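Local coordinates for nisin immunity protein (Lactococcus lactis subsp. lactis, PDB 5XHB) that takes part in the immunity of the producing bacterium against exogenously supplied nisin, as a membrane lipoprotein seen here in its lipid-free form, at residues N19-D23 against N24-F28; V213-D217 against D218-A222. All coordinates share one frame; numbering follows the deposited sequence.

Contact 1 (N19-D23 against N24-F28); sequences NFIYD and NKSYF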
ATOM      1  N   ASN A  19      -4.353   6.267   9.875  1.00 15.36           N
ATOM      2  CA  ASN A  19      -3.252   7.005  10.490  1.00 17.58           C
ATOM      3  C   ASN A  19      -3.687   7.777  11.733  1.00 17.60           C
ATOM      4  O   ASN A  19      -4.672   8.535  11.710  1.00 20.07           O
ATOM      5  CB  ASN A  19      -2.613   7.962   9.473  1.00 19.27           C
ATOM      6  CG  ASN A  19      -2.099   7.244   8.236  1.00 19.49           C
ATOM      7  OD1 ASN A  19      -1.947   6.028   8.226  1.00 19.88           O
ATOM      8  ND2 ASN A  19      -1.828   8.002   7.186  1.00 28.47           N
ATOM      9  N   PHE A  20      -2.961   7.584  12.828  1.00 18.05           N
ATOM     10  CA  PHE A  20      -3.375   8.202  14.078  1.00 18.27           C
ATOM     11  C   PHE A  20      -2.220   8.514  15.004  1.00 19.88           C
ATOM     12  O   PHE A  20      -1.082   8.083  14.795  1.00 16.94           O
ATOM     13  CB  PHE A  20      -4.391   7.303  14.797  1.00 19.42           C
ATOM     14  CG  PHE A  20      -3.822   5.991  15.286  1.00 19.46           C
ATOM     15  CD1 PHE A  20      -3.733   4.893  14.433  1.00 16.24           C
ATOM     16  CD2 PHE A  20      -3.413   5.848  16.606  1.00 15.37           C
ATOM     17  CE1 PHE A  20      -3.232   3.677  14.878  1.00 13.59           C
ATOM     18  CE2 PHE A  20      -2.902   4.642  17.066  1.00 14.64           C
ATOM     19  CZ  PHE A  20      -2.805   3.548  16.193  1.00 15.66           C
ATOM     20  N   ILE A  21      -2.528   9.277  16.042  1.00 20.51           N
ATOM     21  CA  ILE A  21      -1.552   9.587  17.061  1.00 17.92           C
ATOM     22  C   ILE A  21      -2.033   9.046  18.395  1.00 20.62           C
ATOM     23  O   ILE A  21      -3.203   9.188  18.744  1.00 25.69           O
ATOM     24  CB  ILE A  21      -1.315  11.098  17.160  1.00 27.42           C
ATOM     25  CG1 ILE A  21      -0.799  11.620  15.819  1.00 28.39           C
ATOM     26  CG2 ILE A  21      -0.342  11.406  18.273  1.00 27.87           C
ATOM     27  CD1 ILE A  21      -0.772  13.135  15.723  1.00 37.50           C
ATOM     28  N   TYR A  22      -1.135   8.413  19.131  1.00 22.83           N
ATOM     29  CA  TYR A  22      -1.473   7.892  20.439  1.00 24.78           C
ATOM     30  C   TYR A  22      -0.294   8.117  21.377  1.00 31.38           C
ATOM     31  O   TYR A  22       0.833   7.733  21.069  1.00 28.20           O
ATOM     32  CB  TYR A  22      -1.847   6.408  20.351  1.00 27.71           C
ATOM     33  CG  TYR A  22      -1.622   5.648  21.634  1.00 34.91           C
ATOM     34  CD1 TYR A  22      -2.162   6.094  22.828  1.00 38.11           C
ATOM     35  CD2 TYR A  22      -0.868   4.477  21.648  1.00 40.43           C
ATOM     36  CE1 TYR A  22      -1.939   5.417  24.004  1.00 44.10           C
ATOM     37  CE2 TYR A  22      -0.655   3.780  22.820  1.00 38.77           C
ATOM     38  CZ  TYR A  22      -1.194   4.256  23.995  1.00 43.34           C
ATOM     39  OH  TYR A  22      -0.987   3.573  25.172  1.00 52.91           O
ATOM     40  N   ASP A  23      -0.562   8.759  22.512  1.00 32.14           N
ATOM     41  CA  ASP A  23       0.472   9.048  23.504  1.00 36.84           C
ATOM     42  C   ASP A  23       1.632   9.794  22.849  1.00 32.70           C
ATOM     43  O   ASP A  23       2.796   9.459  23.054  1.00 35.03           O
ATOM     44  CB  ASP A  23       0.949   7.750  24.165  1.00 38.49           C
ATOM     45  CG  ASP A  23       1.814   7.991  25.386  1.00 51.60           C
ATOM     46  OD1 ASP A  23       1.882   9.152  25.847  1.00 53.96           O
ATOM     47  OD2 ASP A  23       2.422   7.014  25.883  1.00 51.45           O
ATOM     48  N   ASN A  24       1.285  10.781  22.027  1.00 30.92           N
ATOM     49  CA  ASN A  24       2.242  11.622  21.302  1.00 33.27           C
ATOM     50  C   ASN A  24       3.154  10.917  20.286  1.00 31.43           C
ATOM     51  O   ASN A  24       4.194  11.458  19.914  1.00 32.34           O
ATOM     52  CB  ASN A  24       3.128  12.377  22.287  1.00 40.65           C
ATOM     53  CG  ASN A  24       3.111  13.863  22.041  1.00 51.75           C
ATOM     54  OD1 ASN A  24       2.405  14.605  22.727  1.00 56.52           O
ATOM     55  ND2 ASN A  24       3.869  14.311  21.040  1.00 49.22           N
ATOM     56  N   LYS A  25       2.776   9.728  19.836  1.00 21.25           N
ATOM     57  CA  LYS A  25       3.563   9.031  18.812  1.00 21.93           C
ATOM     58  C   LYS A  25       2.669   8.680  17.623  1.00 20.79           C
ATOM     59  O   LYS A  25       1.490   8.413  17.801  1.00 20.02           O
ATOM     60  CB  LYS A  25       4.202   7.760  19.380  1.00 26.37           C
ATOM     61  CG  LYS A  25       5.240   7.996  20.468  1.00 31.39           C
ATOM     62  CD  LYS A  25       5.934   6.686  20.852  1.00 36.83           C
ATOM     63  CE  LYS A  25       6.543   5.980  19.634  1.00 40.33           C
ATOM     64  NZ  LYS A  25       7.253   4.703  19.987  1.00 42.07           N
ATOM     65  N   SER A  26       3.228   8.689  16.418  1.00 17.07           N
ATOM     66  CA  SER A  26       2.432   8.426  15.226  1.00 17.81           C
ATOM     67  C   SER A  26       2.460   6.954  14.821  1.00 17.57           C
ATOM     68  O   SER A  26       3.533   6.357  14.695  1.00 15.00           O
ATOM     69  CB  SER A  26       2.921   9.292  14.064  1.00 24.63           C
ATOM     70  OG  SER A  26       2.738  10.668  14.362  1.00 28.09           O
ATOM     71  N   TYR A  27       1.273   6.401  14.587  1.00 16.21           N
ATOM     72  CA  TYR A  27       1.096   4.994  14.223  1.00 16.36           C
ATOM     73  C   TYR A  27       0.194   4.848  13.016  1.00 15.82           C
ATOM     74  O   TYR A  27      -0.568   5.764  12.694  1.00 17.48           O
ATOM     75  CB  TYR A  27       0.451   4.210  15.366  1.00 13.30           C
ATOM     76  CG  TYR A  27       1.220   4.151  16.651  1.00 16.63           C
ATOM     77  CD1 TYR A  27       2.119   3.116  16.898  1.00 13.30           C
ATOM     78  CD2 TYR A  27       1.017   5.105  17.646  1.00 20.49           C
ATOM     79  CE1 TYR A  27       2.810   3.040  18.082  1.00 20.17           C
ATOM     80  CE2 TYR A  27       1.705   5.038  18.842  1.00 22.13           C
ATOM     81  CZ  TYR A  27       2.604   4.010  19.052  1.00 25.56           C
ATOM     82  OH  TYR A  27       3.284   3.945  20.242  1.00 27.18           O
ATOM     83  N   PHE A  28       0.204   3.671  12.390  1.00 12.05           N
ATOM     84  CA  PHE A  28      -0.890   3.348  11.482  1.00 13.22           C
ATOM     85  C   PHE A  28      -1.451   1.951  11.740  1.00 12.09           C
ATOM     86  O   PHE A  28      -0.774   1.078  12.272  1.00 10.15           O
ATOM     87  CB  PHE A  28      -0.468   3.499  10.009  1.00 12.40           C
ATOM     88  CG  PHE A  28       0.537   2.466   9.509  1.00 10.81           C
ATOM     89  CD1 PHE A  28       1.867   2.510   9.900  1.00 11.99           C
ATOM     90  CD2 PHE A  28       0.148   1.503   8.582  1.00 12.73           C
ATOM     91  CE1 PHE A  28       2.792   1.578   9.404  1.00 12.37           C
ATOM     92  CE2 PHE A  28       1.052   0.574   8.071  1.00 12.67           C
ATOM     93  CZ  PHE A  28       2.378   0.610   8.475  1.00 11.35           C
TER
HETATM   94  O   HOH W   1       2.792   5.742  22.155  1.00 33.52           O

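Contact 2 (V213-D217 against D218-A222); sequences VEIND and DFKLA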
ATOM      1  N   VAL A 213      10.875   0.241  -8.891  1.00 10.94           N
ATOM      2  CA  VAL A 213      10.818  -0.876  -9.833  1.00  9.46           C
ATOM      3  C   VAL A 213      12.170  -1.040 -10.496  1.00 10.76           C
ATOM      4  O   VAL A 213      12.721  -0.079 -11.025  1.00 11.05           O
ATOM      5  CB  VAL A 213       9.745  -0.658 -10.931  1.00 10.64           C
ATOM      6  CG1 VAL A 213       9.547  -1.963 -11.749  1.00 14.76           C
ATOM      7  CG2 VAL A 213       8.447  -0.195 -10.313  1.00 19.22           C
ATOM      8  N   GLU A 214      12.704  -2.255 -10.461  1.00 11.37           N
ATOM      9  CA  GLU A 214      13.941  -2.574 -11.150  1.00 12.79           C
ATOM     10  C   GLU A 214      13.692  -2.628 -12.660  1.00 12.12           C
ATOM     11  O   GLU A 214      12.917  -3.461 -13.137  1.00 12.29           O
ATOM     12  CB  GLU A 214      14.488  -3.911 -10.639  1.00 15.96           C
ATOM     13  CG  GLU A 214      15.978  -4.079 -10.760  1.00 16.42           C
ATOM     14  CD  GLU A 214      16.491  -5.281  -9.976  1.00 19.19           C
ATOM     15  OE1 GLU A 214      15.700  -6.223  -9.697  1.00 15.70           O
ATOM     16  OE2 GLU A 214      17.693  -5.285  -9.645  1.00 17.99           O
ATOM     17  N   ILE A 215      14.302  -1.700 -13.392  1.00  9.67           N
ATOM     18  CA  ILE A 215      14.214  -1.659 -14.848  1.00 10.65           C
ATOM     19  C   ILE A 215      15.618  -1.841 -15.383  1.00 12.16           C
ATOM     20  O   ILE A 215      16.483  -1.007 -15.122  1.00 13.54           O
ATOM     21  CB  ILE A 215      13.649  -0.335 -15.388  1.00 11.73           C
ATOM     22  CG1 ILE A 215      12.248  -0.042 -14.825  1.00 12.61           C
ATOM     23  CG2 ILE A 215      13.630  -0.354 -16.912  1.00 12.79           C
ATOM     24  CD1 ILE A 215      11.217  -1.064 -15.185  1.00 11.23           C
ATOM     25  N   ASN A 216      15.839  -2.911 -16.135  1.00 11.49           N
ATOM     26  CA  ASN A 216      17.189  -3.246 -16.592  1.00 11.45           C
ATOM     27  C   ASN A 216      18.140  -3.292 -15.393  1.00 13.90           C
ATOM     28  O   ASN A 216      17.932  -4.104 -14.490  1.00 13.71           O
ATOM     29  CB  ASN A 216      17.614  -2.263 -17.682  1.00 12.69           C
ATOM     30  CG  ASN A 216      16.669  -2.318 -18.874  1.00 15.58           C
ATOM     31  OD1 ASN A 216      15.986  -3.323 -19.065  1.00 12.61           O
ATOM     32  ND2 ASN A 216      16.589  -1.234 -19.648  1.00 16.84           N
ATOM     33  N   ASP A 217      19.138  -2.419 -15.330  1.00  9.67           N
ATOM     34  CA  ASP A 217      20.107  -2.535 -14.249  1.00 11.10           C
ATOM     35  C   ASP A 217      19.995  -1.482 -13.148  1.00 16.50           C
ATOM     36  O   ASP A 217      20.972  -1.249 -12.434  1.00 17.66           O
ATOM     37  CB  ASP A 217      21.528  -2.495 -14.812  1.00 11.32           C
ATOM     38  CG  ASP A 217      21.829  -3.692 -15.684  1.00 15.95           C
ATOM     39  OD1 ASP A 217      21.903  -4.810 -15.141  1.00 18.58           O
ATOM     40  OD2 ASP A 217      21.972  -3.516 -16.904  1.00 20.82           O
ATOM     41  N   ASP A 218      18.848  -0.836 -12.990  1.00 16.45           N
ATOM     42  CA  ASP A 218      18.700  -0.060 -11.759  1.00 16.95           C
ATOM     43  C   ASP A 218      17.271   0.212 -11.364  1.00 16.10           C
ATOM     44  O   ASP A 218      16.332   0.093 -12.158  1.00 13.28           O
ATOM     45  CB  ASP A 218      19.486   1.264 -11.817  1.00 31.82           C
ATOM     46  CG  ASP A 218      18.804   2.315 -12.623  1.00 35.20           C
ATOM     47  OD1 ASP A 218      18.332   1.967 -13.726  1.00 35.22           O
ATOM     48  OD2 ASP A 218      18.745   3.487 -12.149  1.00 33.53           O
ATOM     49  N   PHE A 219      17.121   0.578 -10.096  1.00 13.56           N
ATOM     50  CA  PHE A 219      15.805   0.802  -9.533  1.00 12.35           C
ATOM     51  C   PHE A 219      15.319   2.191  -9.894  1.00 13.86           C
ATOM     52  O   PHE A 219      16.025   3.181  -9.675  1.00 14.86           O
ATOM     53  CB  PHE A 219      15.841   0.601  -8.026  1.00 13.90           C
ATOM     54  CG  PHE A 219      15.820  -0.844  -7.622  1.00 12.79           C
ATOM     55  CD1 PHE A 219      14.614  -1.537  -7.570  1.00 12.46           C
ATOM     56  CD2 PHE A 219      16.995  -1.509  -7.311  1.00 17.74           C
ATOM     57  CE1 PHE A 219      14.590  -2.876  -7.200  1.00 16.48           C
ATOM     58  CE2 PHE A 219      16.978  -2.850  -6.947  1.00 20.60           C
ATOM     59  CZ  PHE A 219      15.771  -3.532  -6.896  1.00 18.21           C
ATOM     60  N   LYS A 220      14.112   2.256 -10.461  1.00 11.84           N
ATOM     61  CA  LYS A 220      13.498   3.524 -10.847  1.00 12.97           C
ATOM     62  C   LYS A 220      12.296   3.855  -9.964  1.00 13.55           C
ATOM     63  O   LYS A 220      11.571   2.963  -9.535  1.00 12.54           O
ATOM     64  CB  LYS A 220      13.036   3.470 -12.308  1.00 15.99           C
ATOM     65  CG  LYS A 220      14.148   3.169 -13.307  1.00 15.27           C
ATOM     66  CD  LYS A 220      15.252   4.226 -13.247  1.00 16.65           C
ATOM     67  CE  LYS A 220      16.139   4.163 -14.511  1.00 22.08           C
ATOM     68  NZ  LYS A 220      17.476   4.805 -14.335  1.00 35.13           N
ATOM     69  N   LEU A 221      12.058   5.146  -9.760  1.00 13.43           N
ATOM     70  CA  LEU A 221      10.940   5.623  -8.961  1.00 12.92           C
ATOM     71  C   LEU A 221       9.635   5.576  -9.732  1.00 14.32           C
ATOM     72  O   LEU A 221       9.544   6.111 -10.845  1.00 18.14           O
ATOM     73  CB  LEU A 221      11.227   7.057  -8.495  1.00 12.90           C
ATOM     74  CG  LEU A 221      10.029   7.834  -7.947  1.00 14.73           C
ATOM     75  CD1 LEU A 221       9.558   7.179  -6.672  1.00 20.51           C
ATOM     76  CD2 LEU A 221      10.395   9.307  -7.718  1.00 18.30           C
ATOM     77  N   ALA A 222       8.630   4.928  -9.143  1.00 14.63           N
ATOM     78  CA  ALA A 222       7.286   4.870  -9.696  1.00 15.11           C
ATOM     79  C   ALA A 222       6.345   5.676  -8.814  1.00 17.88           C
ATOM     80  O   ALA A 222       6.285   5.446  -7.605  1.00 15.99           O
ATOM     81  CB  ALA A 222       6.795   3.427  -9.801  1.00 14.09           C
TER
HETATM   82  O   HOH W   2      17.176   1.446 -16.084  1.00 23.93           O
HETATM   83  O   HOH W   3      19.758   0.153 -16.172  1.00 19.45           O

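Contact 1 (N19-D23 against N24-F28)
Phe20 and Tyr27 pair across a two-residue beta hairpin, strands 19-22 and 25-28 joined by a type I' turn from Tyr22 to Lys25. Their rings are nearly parallel, with planes at 20°, but slid so far apart, 5.7 Å between centroids, that they barely overlap. What lies over the Phe20 face is instead the Tyr27 methylene: CB sits 3.4 Å from Phe20 CZ, a CH-pi contact displaced toward the ring's rim. Phe20 reaches it because CG stands between the backbone N and the carbonyl carbon (chi1 67°), which swings the ring across to the neighbouring strand. Tyr22, on the same face of the sheet, adds CD2 at 3.8 Å from Tyr27 CE2. Ile94 and Ile75 of other strands pack against this aromatic row. On the other face, Asn19 OD1 lies 3.4 Å from Phe28 CB, the amide plane almost perpendicular to the ring, while Ile21 CG1 meets Ser26 OG. Paired backbone bonds join Phe20 with Tyr27 and Tyr22 with Lys25; both turn residues, Asp23 and Asn24, have positive phi. At the Tyr27 ring edge, a water donates to Tyr22 O at 3.0 Å and hydrogen-bonds Tyr27 OH at 2.7 Å.

Contact 2 (V213-D217 against D218-A222)
In the two-residue beta hairpin of strands 210-215 and 218-224, Val213 pairs with Lys220 through two backbone bonds, Val213 N to Lys220 O at 2.9 Å and Lys220 N to Val213 O at 2.8 Å, while Val213 CG2 touches Ala222 CB. Glu214 lies on the other face of the sheet, against Phe219. With CG anti to the backbone N (chi1 -154°) and the chain extended beyond it, CB, CG and the carboxylate run over one ring face. The carboxylate plane is only 15° from that of the ring, and Glu214 CD comes within 3.6 Å of Phe219 CZ; beyond the hairpin, Glu214 OE1 accepts a bond from Glu198 N. Ile215 returns to the Val213 face, its CG1 4.0 Å from Lys220 CG, the two side chains crossing at about a right angle. Asn216 and Asp217 form the corners of a type II' turn closed by Asp218 N to Ile215 O, at 3.2 Å. One water donates to both Ile215 O and Asp218 OD1; another accepts from Asp217 N. Asp218 OD2 receives Lys220 NZ on its syn lone pair, at 2.9 Å, in a salt bridge. Thr145 OG1 also bonds OD2, so two strands grip the carboxylate, which, with the lysine so close, probably favours its ionised form.

How the contacts relate
Contacts 1 and 2 are both tight antiparallel hairpins, but they belong to different sheets of the chain, with centres 33 Å apart and nearest atoms about 17 Å apart. Contact 1 lies at the surface in the N-terminal sheet, whose strand 90-96 flanks 25-33; contact 2 is partly buried in the C-terminal sheet, between strands 137-145 and 191-202, in the part of the chain that belongs to the Spa1 C-terminal domain family. Their turns differ, type I' against type II', and so does their chemistry. Aromatic side chains dominate 19-28, with one water joining a hydroxyl to the turn. In 213-222 an aromatic-carboxylate stack occupies one face, and an ion pair beside aliphatic packing the other.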